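Local coordinates for protein trans-4-hydroxy-L-proline dehydratase (PDB 6VXC) that removes water from trans-4-hydroxy-L-proline to give (S)-1-pyrroline-5-carboxylate, using a glycyl radical, in the anaerobic breakdown of hydroxyproline, at residues A[468-473]-A[661-666]; A[626-631]-A[710-715]; A[694-699]-A[798-803]. All blocks are in the same frame, centred on the assembly; numbering follows the deposited sequence.

Interaction 1 (A[468-473]-A[661-666])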
loop_
_atom_site.group_PDB
_atom_site.type_symbol
_atom_site.label_atom_id
_atom_site.label_comp_id
_atom_site.label_asym_id
_atom_site.label_seq_id
_atom_site.Cartn_x
_atom_site.Cartn_y
_atom_site.Cartn_z
ATOM N N THR A 468 4.316 -9.426 2.732
ATOM C CA THR A 468 4.996 -9.803 3.971
ATOM C C THR A 468 6.279 -9.021 4.245
ATOM O O THR A 468 6.783 -9.088 5.371
ATOM C CB THR A 468 5.308 -11.319 4.007
ATOM O OG1 THR A 468 6.256 -11.658 2.994
ATOM C CG2 THR A 468 4.041 -12.176 3.825
ATOM N N GLY A 469 6.814 -8.298 3.271
ATOM C CA GLY A 469 7.992 -7.477 3.466
ATOM C C GLY A 469 8.838 -7.409 2.206
ATOM O O GLY A 469 8.744 -8.247 1.317
ATOM N N TYR A 470 9.705 -6.389 2.154
ATOM C CA TYR A 470 10.631 -6.173 1.037
ATOM C C TYR A 470 11.866 -7.069 1.178
ATOM O O TYR A 470 12.287 -7.403 2.283
ATOM C CB TYR A 470 11.071 -4.702 0.976
ATOM C CG TYR A 470 9.906 -3.756 0.879
ATOM C CD1 TYR A 470 9.284 -3.511 -0.337
ATOM C CD2 TYR A 470 9.398 -3.152 2.012
ATOM C CE1 TYR A 470 8.178 -2.658 -0.415
ATOM C CE2 TYR A 470 8.299 -2.309 1.953
ATOM C CZ TYR A 470 7.692 -2.059 0.736
ATOM O OH TYR A 470 6.602 -1.222 0.680
ATOM N N MET A 471 12.442 -7.450 0.037
ATOM C CA MET A 471 13.621 -8.306 -0.025
ATOM C C MET A 471 14.736 -7.535 -0.721
ATOM O O MET A 471 14.561 -7.077 -1.853
ATOM C CB MET A 471 13.311 -9.605 -0.777
ATOM C CG MET A 471 14.452 -10.632 -0.794
ATOM S SD MET A 471 14.913 -11.237 0.827
ATOM C CE MET A 471 13.359 -11.890 1.435
ATOM N N ASN A 472 15.890 -7.437 -0.062
ATOM C CA ASN A 472 17.008 -6.601 -0.504
ATOM C C ASN A 472 17.849 -7.415 -1.494
ATOM O O ASN A 472 18.869 -8.006 -1.154
ATOM C CB ASN A 472 17.820 -6.145 0.718
ATOM C CG ASN A 472 18.829 -5.031 0.401
ATOM O OD1 ASN A 472 19.184 -4.796 -0.763
ATOM N ND2 ASN A 472 19.327 -4.368 1.454
ATOM N N ILE A 473 17.389 -7.477 -2.752
ATOM C CA ILE A 473 18.071 -8.321 -3.737
ATOM C C ILE A 473 19.511 -7.879 -3.950
ATOM O O ILE A 473 20.396 -8.741 -4.025
ATOM C CB ILE A 473 17.258 -8.391 -5.035
ATOM C CG1 ILE A 473 15.851 -8.886 -4.723
ATOM C CG2 ILE A 473 17.927 -9.311 -6.026
ATOM C CD1 ILE A 473 14.936 -8.815 -5.901
ATOM N N ASP A 661 5.998 -9.722 -6.431
ATOM C CA ASP A 661 5.773 -8.383 -6.974
ATOM C C ASP A 661 7.034 -7.540 -6.759
ATOM O O ASP A 661 7.973 -7.958 -6.075
ATOM C CB ASP A 661 4.503 -7.716 -6.375
ATOM C CG ASP A 661 4.528 -7.595 -4.855
ATOM O OD1 ASP A 661 5.626 -7.667 -4.281
ATOM O OD2 ASP A 661 3.439 -7.406 -4.222
ATOM N N MET A 662 7.058 -6.344 -7.360
ATOM C CA MET A 662 8.266 -5.518 -7.421
ATOM C C MET A 662 7.901 -4.063 -7.142
ATOM O O MET A 662 7.492 -3.340 -8.060
ATOM C CB MET A 662 8.931 -5.659 -8.783
ATOM C CG MET A 662 8.978 -7.106 -9.255
ATOM S SD MET A 662 10.378 -7.962 -8.534
ATOM C CE MET A 662 11.668 -7.205 -9.509
ATOM N N LEU A 663 8.067 -3.636 -5.894
ATOM C CA LEU A 663 7.848 -2.249 -5.504
ATOM C C LEU A 663 8.666 -1.955 -4.251
ATOM O O LEU A 663 9.032 -2.877 -3.518
ATOM C CB LEU A 663 6.353 -1.952 -5.271
ATOM C CG LEU A 663 5.380 -2.603 -4.267
ATOM C CD1 LEU A 663 5.365 -4.103 -4.398
ATOM C CD2 LEU A 663 5.574 -2.172 -2.833
ATOM N N PRO A 664 9.018 -0.681 -4.010
ATOM C CA PRO A 664 9.903 -0.358 -2.879
ATOM C C PRO A 664 9.284 0.515 -1.785
ATOM O O PRO A 664 9.820 0.558 -0.675
ATOM C CB PRO A 664 11.032 0.410 -3.571
ATOM C CG PRO A 664 10.248 1.244 -4.614
ATOM C CD PRO A 664 9.054 0.381 -5.035
ATOM N N THR A 665 8.207 1.248 -2.084
ATOM C CA THR A 665 7.776 2.386 -1.265
ATOM C C THR A 665 8.996 3.247 -0.913
ATOM O O THR A 665 9.605 3.819 -1.818
ATOM C CB THR A 665 6.993 1.919 -0.027
ATOM O OG1 THR A 665 5.967 0.999 -0.429
ATOM C CG2 THR A 665 6.345 3.111 0.676
ATOM N N THR A 666 9.381 3.376 0.360
ATOM C CA THR A 666 10.631 4.067 0.685
ATOM C C THR A 666 11.732 3.096 1.109
ATOM O O THR A 666 12.789 3.532 1.581
ATOM C CB THR A 666 10.435 5.150 1.762
ATOM O OG1 THR A 666 9.875 4.589 2.949
ATOM C CG2 THR A 666 9.529 6.305 1.261
#
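Tyr470, near the end of strand 463-472, meets the irregular loop that follows strand 657-661; the nearest CA atoms are those of Tyr470 and Pro664, 7.0 Å apart, and no backbone hydrogen bond links the two segments. With CG anti to its own carbonyl carbon (chi1 -56°), the ring reaches across to the loop and ends in a short bond of 2.6 Å between Tyr470 OH and Thr665 OG1, either of which could be the donor. Two loop carbonyls meet the ring from different sides: Pro664 O stands over one face, offset toward the rim, whereas Leu663 O lies at the edge near the ring plane, 3.2 Å from Tyr470 CE1. Leu663 crosses the tyrosine at about a right angle and sets its CD2 methyl 3.6 Å from Tyr470 CE1. Phe172 packs against the same ring with steeply inclined planes, and Cys667 and Phe671 also touch it. The Leu663 side chain is about 4 Å from that of Glu456, the probable proton acceptor, and the Thr665 side chain about 4 Å from that of Cys454, the probable cysteine radical site; a glycerol sits beside Thr665, consistent with a buried wall of a glycyl radical enzyme's active-site pocket.

Interaction 2 (A[626-631]-A[710-715]); sequences GNDDDY and CAKMDH
Lys712, in segment 710-715, reaches across to the loop 626-629 and the first residue of helix 630-647, and the two backbones are bridged by this one long side chain. Fully extended beyond CG, it brings its ammonium group between two carboxylates and crosses both aspartates at about a right angle. Lys712 NZ donates to Asp628 OD1 at 2.8 Å, met on the anti side and 20° out of the carboxylate plane. The second bond, from Lys712 NZ to Asp630 OD1 at 2.7 Å, arrives from above the carboxylate plane, 42° out of it. Asp633, one turn further along the helix, makes another salt bridge to the same nitrogen, so three acids surround a single lysine at the surface; the positive charge probably eases the crowding of their negative ones. Here the PFL-like part of the chain is joined to the glycine radical region, away from the residues assigned to catalysis. Asp629 turns the other way and serves as the N-cap of helix 630-647: its OD1 accepts from Tyr631 N at 3.1 Å, with an N-H...O angle of 145°. Behind the lysine the chain is folded back on itself. Cys710 O accepts from His715 NE2 at 2.7 Å and from Met713 N at 3.3 Å, the two donors approaching from opposite faces of the carbonyl plane, while His715 ND1 is held by Thr721.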
loop_
_atom_site.group_PDB
_atom_site.type_symbol
_atom_site.label_atom_id
_atom_site.label_comp_id
_atom_site.label_asym_id
_atom_site.label_seq_id
_atom_site.Cartn_x
_atom_site.Cartn_y
_atom_site.Cartn_z
ATOM N N GLY A 626 17.692 -0.684 -19.057
ATOM C CA GLY A 626 16.892 0.477 -19.410
ATOM C C GLY A 626 17.287 1.163 -20.705
ATOM O O GLY A 626 16.826 2.276 -20.975
ATOM N N ASN A 627 18.088 0.515 -21.538
ATOM C CA ASN A 627 18.491 1.085 -22.814
ATOM C C ASN A 627 18.074 0.206 -23.978
ATOM O O ASN A 627 18.559 0.391 -25.096
ATOM C CB ASN A 627 20.000 1.325 -22.826
ATOM C CG ASN A 627 20.413 2.337 -21.800
ATOM O OD1 ASN A 627 20.266 3.537 -22.019
ATOM N ND2 ASN A 627 20.900 1.872 -20.668
ATOM N N ASP A 628 17.151 -0.722 -23.742
ATOM C CA ASP A 628 16.798 -1.721 -24.740
ATOM C C ASP A 628 18.046 -2.459 -25.220
ATOM O O ASP A 628 18.168 -2.826 -26.387
ATOM C CB ASP A 628 16.042 -1.101 -25.920
ATOM C CG ASP A 628 15.372 -2.149 -26.780
ATOM O OD1 ASP A 628 15.114 -3.272 -26.276
ATOM O OD2 ASP A 628 15.151 -1.864 -27.966
ATOM N N ASP A 629 18.992 -2.665 -24.299
ATOM C CA ASP A 629 20.256 -3.346 -24.574
ATOM C C ASP A 629 20.180 -4.763 -24.004
ATOM O O ASP A 629 20.216 -4.945 -22.785
ATOM C CB ASP A 629 21.417 -2.561 -23.965
ATOM C CG ASP A 629 22.776 -3.159 -24.281
ATOM O OD1 ASP A 629 22.859 -4.327 -24.712
ATOM O OD2 ASP A 629 23.772 -2.436 -24.083
ATOM N N ASP A 630 20.103 -5.764 -24.894
ATOM C CA ASP A 630 19.886 -7.148 -24.471
ATOM C C ASP A 630 21.044 -7.715 -23.650
ATOM O O ASP A 630 20.829 -8.647 -22.876
ATOM C CB ASP A 630 19.610 -8.030 -25.694
ATOM C CG ASP A 630 18.173 -7.912 -26.186
ATOM O OD1 ASP A 630 17.266 -7.626 -25.364
ATOM O OD2 ASP A 630 17.962 -8.056 -27.402
ATOM N N TYR A 631 22.250 -7.166 -23.767
ATOM C CA TYR A 631 23.335 -7.638 -22.907
ATOM C C TYR A 631 22.974 -7.437 -21.440
ATOM O O TYR A 631 23.150 -8.337 -20.609
ATOM C CB TYR A 631 24.640 -6.915 -23.228
ATOM C CG TYR A 631 25.842 -7.569 -22.597
ATOM C CD1 TYR A 631 26.177 -7.326 -21.277
ATOM C CD2 TYR A 631 26.640 -8.441 -23.331
ATOM C CE1 TYR A 631 27.269 -7.926 -20.697
ATOM C CE2 TYR A 631 27.749 -9.047 -22.759
ATOM C CZ TYR A 631 28.050 -8.786 -21.434
ATOM O OH TYR A 631 29.136 -9.364 -20.835
ATOM N N CYS A 710 11.746 -2.557 -19.741
ATOM C CA CYS A 710 10.828 -3.015 -18.698
ATOM C C CYS A 710 9.843 -4.060 -19.214
ATOM O O CYS A 710 9.394 -4.918 -18.448
ATOM C CB CYS A 710 10.061 -1.820 -18.113
ATOM S SG CYS A 710 11.087 -0.690 -17.174
ATOM N N ALA A 711 9.474 -3.987 -20.490
ATOM C CA ALA A 711 8.529 -4.954 -21.035
ATOM C C ALA A 711 9.125 -6.351 -21.182
ATOM O O ALA A 711 8.368 -7.317 -21.333
ATOM C CB ALA A 711 8.004 -4.468 -22.383
ATOM N N LYS A 712 10.454 -6.486 -21.111
ATOM C CA LYS A 712 11.104 -7.788 -21.208
ATOM C C LYS A 712 10.964 -8.596 -19.924
ATOM O O LYS A 712 11.233 -9.800 -19.931
ATOM C CB LYS A 712 12.582 -7.605 -21.575
ATOM C CG LYS A 712 12.790 -6.955 -22.944
ATOM C CD LYS A 712 14.260 -6.610 -23.188
ATOM C CE LYS A 712 14.430 -5.761 -24.452
ATOM N NZ LYS A 712 15.872 -5.418 -24.650
ATOM N N MET A 713 10.563 -7.949 -18.837
ATOM C CA MET A 713 10.122 -8.621 -17.629
ATOM C C MET A 713 8.695 -9.130 -17.837
ATOM O O MET A 713 7.854 -8.433 -18.408
ATOM C CB MET A 713 10.198 -7.638 -16.457
ATOM C CG MET A 713 9.844 -8.179 -15.100
ATOM S SD MET A 713 9.892 -6.905 -13.825
ATOM C CE MET A 713 11.661 -6.777 -13.579
ATOM N N ASP A 714 8.421 -10.356 -17.381
ATOM C CA ASP A 714 7.103 -10.950 -17.625
ATOM C C ASP A 714 6.144 -10.483 -16.531
ATOM O O ASP A 714 5.963 -11.135 -15.503
ATOM C CB ASP A 714 7.179 -12.472 -17.702
ATOM C CG ASP A 714 5.930 -13.073 -18.346
ATOM O OD1 ASP A 714 4.982 -12.305 -18.612
ATOM O OD2 ASP A 714 5.897 -14.290 -18.608
ATOM N N HIS A 715 5.500 -9.343 -16.778
ATOM C CA HIS A 715 4.589 -8.771 -15.797
ATOM C C HIS A 715 3.429 -9.703 -15.476
ATOM O O HIS A 715 2.929 -9.693 -14.350
ATOM C CB HIS A 715 4.072 -7.420 -16.303
ATOM C CG HIS A 715 5.174 -6.470 -16.635
ATOM N ND1 HIS A 715 5.675 -5.576 -15.723
ATOM C CD2 HIS A 715 5.924 -6.326 -17.755
ATOM C CE1 HIS A 715 6.683 -4.911 -16.264
ATOM N NE2 HIS A 715 6.850 -5.344 -17.500
#

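Interaction 3 (A[694-699]-A[798-803])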
loop_
_atom_site.group_PDB
_atom_site.type_symbol
_atom_site.label_atom_id
_atom_site.label_comp_id
_atom_site.label_asym_id
_atom_site.label_seq_id
_atom_site.Cartn_x
_atom_site.Cartn_y
_atom_site.Cartn_z
ATOM N N PRO A 694 15.201 2.173 -14.031
ATOM C CA PRO A 694 16.658 2.091 -14.209
ATOM C C PRO A 694 17.412 2.665 -13.018
ATOM O O PRO A 694 16.893 3.467 -12.242
ATOM C CB PRO A 694 16.916 2.932 -15.460
ATOM C CG PRO A 694 15.568 3.048 -16.150
ATOM C CD PRO A 694 14.550 3.008 -15.051
ATOM N N GLU A 695 18.669 2.244 -12.895
ATOM C CA GLU A 695 19.592 2.814 -11.926
ATOM C C GLU A 695 19.879 4.277 -12.264
ATOM O O GLU A 695 19.670 4.734 -13.386
ATOM C CB GLU A 695 20.909 2.027 -11.902
ATOM C CG GLU A 695 21.124 1.132 -10.674
ATOM C CD GLU A 695 21.601 1.903 -9.438
ATOM O OE1 GLU A 695 21.428 3.138 -9.396
ATOM O OE2 GLU A 695 22.152 1.274 -8.510
ATOM N N LYS A 696 20.419 4.994 -11.283
ATOM C CA LYS A 696 20.760 6.402 -11.467
ATOM C C LYS A 696 21.772 6.563 -12.590
ATOM O O LYS A 696 22.852 5.969 -12.555
ATOM C CB LYS A 696 21.305 6.977 -10.163
ATOM C CG LYS A 696 20.262 7.028 -9.064
ATOM C CD LYS A 696 19.133 7.972 -9.453
ATOM C CE LYS A 696 18.008 8.002 -8.421
ATOM N NZ LYS A 696 17.122 6.811 -8.551
ATOM N N GLY A 697 21.425 7.378 -13.581
ATOM C CA GLY A 697 22.264 7.572 -14.737
ATOM C C GLY A 697 22.343 6.398 -15.685
ATOM O O GLY A 697 23.128 6.442 -16.633
ATOM N N GLY A 698 21.540 5.357 -15.478
ATOM C CA GLY A 698 21.661 4.158 -16.284
ATOM C C GLY A 698 21.061 4.251 -17.672
ATOM O O GLY A 698 21.623 3.729 -18.632
ATOM N N ASP A 699 19.915 4.902 -17.792
ATOM C CA ASP A 699 19.185 4.981 -19.049
ATOM C C ASP A 699 19.599 6.254 -19.785
ATOM O O ASP A 699 19.333 7.360 -19.325
ATOM C CB ASP A 699 17.684 4.937 -18.779
ATOM C CG ASP A 699 17.225 6.022 -17.807
ATOM O OD1 ASP A 699 17.847 6.201 -16.746
ATOM O OD2 ASP A 699 16.212 6.682 -18.093
ATOM N N GLN A 798 14.777 12.889 -1.079
ATOM C CA GLN A 798 14.693 14.035 -1.974
ATOM C C GLN A 798 15.735 13.947 -3.080
ATOM O O GLN A 798 15.424 14.137 -4.264
ATOM C CB GLN A 798 14.880 15.330 -1.189
ATOM C CG GLN A 798 13.751 15.665 -0.247
ATOM C CD GLN A 798 14.040 16.946 0.514
ATOM O OE1 GLN A 798 15.174 17.423 0.515
ATOM N NE2 GLN A 798 13.014 17.516 1.149
ATOM N N ASP A 799 16.988 13.671 -2.706
ATOM C CA ASP A 799 18.052 13.578 -3.696
ATOM C C ASP A 799 17.873 12.384 -4.626
ATOM O O ASP A 799 18.324 12.427 -5.775
ATOM C CB ASP A 799 19.418 13.513 -2.997
ATOM C CG ASP A 799 19.825 14.853 -2.371
ATOM O OD1 ASP A 799 19.153 15.868 -2.649
ATOM O OD2 ASP A 799 20.815 14.885 -1.616
ATOM N N GLU A 800 17.269 11.294 -4.148
ATOM C CA GLU A 800 16.983 10.176 -5.039
ATOM C C GLU A 800 16.033 10.624 -6.148
ATOM O O GLU A 800 16.310 10.435 -7.337
ATOM C CB GLU A 800 16.400 9.007 -4.228
ATOM C CG GLU A 800 16.238 7.676 -4.986
ATOM C CD GLU A 800 14.923 7.585 -5.787
ATOM O OE1 GLU A 800 14.970 7.535 -7.028
ATOM O OE2 GLU A 800 13.841 7.557 -5.171
ATOM N N ILE A 801 14.956 11.313 -5.770
ATOM C CA ILE A 801 13.960 11.775 -6.741
ATOM C C ILE A 801 14.576 12.754 -7.737
ATOM O O ILE A 801 14.337 12.666 -8.947
ATOM C CB ILE A 801 12.762 12.406 -6.004
ATOM C CG1 ILE A 801 12.006 11.322 -5.221
ATOM C CG2 ILE A 801 11.855 13.210 -6.986
ATOM C CD1 ILE A 801 11.065 11.847 -4.190
ATOM N N ILE A 802 15.384 13.692 -7.242
ATOM C CA ILE A 802 16.029 14.677 -8.102
ATOM C C ILE A 802 16.980 14.013 -9.092
ATOM O O ILE A 802 17.197 14.527 -10.194
ATOM C CB ILE A 802 16.777 15.721 -7.247
ATOM C CG1 ILE A 802 15.790 16.558 -6.428
ATOM C CG2 ILE A 802 17.651 16.589 -8.137
ATOM C CD1 ILE A 802 16.434 17.401 -5.326
ATOM N N GLY A 803 17.605 12.906 -8.696
ATOM C CA GLY A 803 18.536 12.195 -9.546
ATOM C C GLY A 803 17.901 11.315 -10.596
ATOM O O GLY A 803 18.618 10.812 -11.466
HETATM O O HOH W 1 18.765 8.638 -13.210
#
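Glu800 OE1 is gripped by two cations: Lys696 NZ donates to it at 2.7 Å, and Arg804 forms a second salt bridge with the same oxygen. The lysine comes in on the anti side, 16° out of the carboxylate plane. Its chain bends at chi2 (-64°) and again at chi4 (-78°), which curls it over Glu800 and Gly803 and turns the ammonium group back to the glutamate. On the way Lys696 CD passes 3.5 Å from Gly803 O, and Lys696 CE lies 3.2 Å from Glu800 O. Gly803 has no side chain on the face it turns to the lysine, where Lys696 CD packs. Glu800 OE2 is taken by His668, so both carboxylate oxygens have partners. Beside the lysine, a water accepts from Gly697 N at 3.0 Å and donates to Gly803 O at 2.8 Å, a second bridge between loop and helix. Within the loop, Glu695 OE1 uses its anti lone pair to accept from Lys696 N at 2.8 Å. The arrangement is a salt bridge and a water tying an irregular loop to a helix near the C-terminus of the chain, both in the glycine radical family region and away from the residues assigned to catalysis.

Overall arrangement
Interaction 2 touches both of the others, which do not touch each other. Interaction 1 is buried, its centre about 11 Å from that of the chain, and lies beside Cys454 and Glu456, probably catalytic residues; interactions 2 and 3 are further out, with centres about 26 and 23 Å from the chain centre. Interaction 1 touches interaction 2 through two methionines, Met662 CE and Met713 CE being 4.1 Å apart. Interactions 2 and 3, with centres about 18 Å apart, meet where Asn627 ND2 probably donates to Gly698 O at 2.8 Å. The nearest atoms of interactions 1 and 3 are about 7 Å apart. Interaction 2 also interleaves with both others along the chain.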